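Local coordinates for protein titin (PDB 2J8H) that acts as a giant elastic protein of the muscle sarcomere, of which this A-band piece is a rigid tandem of two immunoglobulin domains, at residues A[19-24]-A[63-68]. Residues are numbered along the deposited sequence; the frame is centred on the assembly and turned at random.
Sequences QSNATL and QLIIAS
Ala22 and Leu24 pair with Ile66 and Leu64 in an antiparallel ladder between strands 22-29 and 61-66, neighbours in one sheet of the first I-set immunoglobulin domain. Both pairs are of the hydrogen-bonded kind; Ile66 N to Ala22 O, at 2.7 Å and 172°, is nearly straight. Where strand 61-66 ends, the side chain of Asn21 takes over from the backbone. Asn21 CB lies 3.8 Å from Ile66 O, with CG2 of Ile65 just beyond; chi1 of -67° sets CG beside its own backbone N, 3.9 Å from CA of Ala67. At the tip, OD1 accepts the N-H of Ser68 at 3.0 Å, the donor tilted 34° from the carboxamide plane, while ND2 comes to 4.1 Å from Ile65 CG2. Replacing Asn21 by an alanine removes OD1 and would probably leave the Ser68 N-H without this acceptor, since Ser20 O, though close, is badly angled for it. Ala22, Leu24, Leu64 and Ile66 turn to the sandwich interior, where Leu24 and Ile66 touch Tyr77 of the facing sheet. On the other face Thr23 extends CG2 across Gln63, whose NE2 bonds to Gln55 OE1 and whose OE1 accepts the backbone N-H of Ile186 of a second subunit; CG2 stops 3.4 Å from Gln63 OE1.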
loop_
_atom_site.group_PDB
_atom_site.type_symbol
_atom_site.label_atom_id
_atom_site.label_comp_id
_atom_site.label_asym_id
_atom_site.label_seq_id
_atom_site.Cartn_x
_atom_site.Cartn_y
_atom_site.Cartn_z
ATOM N N GLN A 19 8.444 0.656 -3.358
ATOM C CA GLN A 19 7.352 -0.276 -2.992
ATOM C C GLN A 19 6.216 -0.436 -4.028
ATOM O O GLN A 19 5.307 -1.231 -3.819
ATOM C CB GLN A 19 6.802 0.016 -1.583
ATOM C CG GLN A 19 7.842 -0.293 -0.471
ATOM C CD GLN A 19 7.396 0.074 0.942
ATOM O OE1 GLN A 19 6.318 0.651 1.161
ATOM N NE2 GLN A 19 8.249 -0.233 1.918
ATOM N N SER A 20 6.265 0.300 -5.134
ATOM C CA SER A 20 5.370 0.057 -6.260
ATOM C C SER A 20 5.947 -1.039 -7.139
ATOM O O SER A 20 7.084 -1.466 -6.947
ATOM C CB SER A 20 5.167 1.324 -7.083
ATOM O OG SER A 20 4.389 2.265 -6.361
ATOM N N ASN A 21 5.143 -1.505 -8.089
ATOM C CA ASN A 21 5.572 -2.489 -9.037
ATOM C C ASN A 21 6.092 -1.724 -10.236
ATOM O O ASN A 21 5.515 -0.714 -10.627
ATOM C CB ASN A 21 4.418 -3.412 -9.439
ATOM C CG ASN A 21 3.941 -4.291 -8.293
ATOM O OD1 ASN A 21 4.440 -4.211 -7.166
ATOM N ND2 ASN A 21 2.948 -5.127 -8.574
ATOM N N ALA A 22 7.210 -2.168 -10.788
ATOM C CA ALA A 22 7.728 -1.606 -12.006
ATOM C C ALA A 22 7.383 -2.607 -13.103
ATOM O O ALA A 22 7.587 -3.808 -12.929
ATOM C CB ALA A 22 9.225 -1.413 -11.902
ATOM N N THR A 23 6.836 -2.111 -14.214
ATOM C CA THR A 23 6.493 -2.955 -15.352
ATOM C C THR A 23 7.223 -2.447 -16.555
ATOM O O THR A 23 7.059 -1.300 -16.947
ATOM C CB THR A 23 4.991 -2.932 -15.621
ATOM O OG1 THR A 23 4.321 -3.340 -14.426
ATOM C CG2 THR A 23 4.629 -3.880 -16.779
ATOM N N LEU A 24 8.030 -3.318 -17.136
ATOM C CA LEU A 24 8.800 -3.006 -18.322
ATOM C C LEU A 24 8.088 -3.724 -19.446
ATOM O O LEU A 24 7.809 -4.918 -19.318
ATOM C CB LEU A 24 10.201 -3.569 -18.180
ATOM C CG LEU A 24 11.153 -2.899 -17.191
ATOM C CD1 LEU A 24 10.741 -2.996 -15.756
ATOM C CD2 LEU A 24 12.459 -3.583 -17.317
ATOM N N GLN A 63 6.121 -8.302 -21.182
ATOM C CA GLN A 63 6.358 -7.435 -20.054
ATOM C C GLN A 63 6.915 -8.194 -18.864
ATOM O O GLN A 63 6.676 -9.390 -18.680
ATOM C CB GLN A 63 5.122 -6.568 -19.724
ATOM C CG GLN A 63 4.044 -7.223 -18.956
ATOM C CD GLN A 63 2.794 -6.387 -18.756
ATOM O OE1 GLN A 63 2.683 -5.264 -19.232
ATOM N NE2 GLN A 63 1.803 -6.981 -18.103
ATOM N N LEU A 64 7.721 -7.476 -18.099
ATOM C CA LEU A 64 8.277 -7.974 -16.875
ATOM C C LEU A 64 7.728 -7.099 -15.773
ATOM O O LEU A 64 7.829 -5.873 -15.843
ATOM C CB LEU A 64 9.790 -7.854 -16.923
ATOM C CG LEU A 64 10.548 -8.118 -15.601
ATOM C CD1 LEU A 64 10.476 -9.577 -15.218
ATOM C CD2 LEU A 64 12.015 -7.647 -15.766
ATOM N N ILE A 65 7.153 -7.717 -14.755
ATOM C CA ILE A 65 6.707 -7.010 -13.584
ATOM C C ILE A 65 7.654 -7.316 -12.432
ATOM O O ILE A 65 7.831 -8.472 -12.056
ATOM C CB ILE A 65 5.267 -7.407 -13.172
ATOM C CG1 ILE A 65 4.321 -7.330 -14.385
ATOM C CG2 ILE A 65 4.757 -6.495 -12.015
ATOM C CD1 ILE A 65 2.946 -7.987 -14.164
ATOM N N ILE A 66 8.250 -6.254 -11.877
ATOM C CA ILE A 66 9.118 -6.340 -10.706
ATOM C C ILE A 66 8.326 -5.784 -9.564
ATOM O O ILE A 66 8.005 -4.610 -9.567
ATOM C CB ILE A 66 10.396 -5.497 -10.872
ATOM C CG1 ILE A 66 11.075 -5.838 -12.199
ATOM C CG2 ILE A 66 11.345 -5.696 -9.701
ATOM C CD1 ILE A 66 12.189 -4.892 -12.578
ATOM N N ALA A 67 8.039 -6.628 -8.580
ATOM C CA ALA A 67 7.177 -6.247 -7.497
ATOM C C ALA A 67 7.908 -5.415 -6.485
ATOM O O ALA A 67 9.098 -5.648 -6.196
ATOM C CB ALA A 67 6.595 -7.480 -6.815
ATOM N N SER A 68 7.178 -4.454 -5.915
ATOM C CA SER A 68 7.607 -3.816 -4.700
ATOM C C SER A 68 9.056 -3.386 -4.778
ATOM O O SER A 68 9.932 -3.924 -4.079
ATOM C CB SER A 68 7.384 -4.769 -3.522
ATOM O OG SER A 68 5.989 -4.976 -3.327
#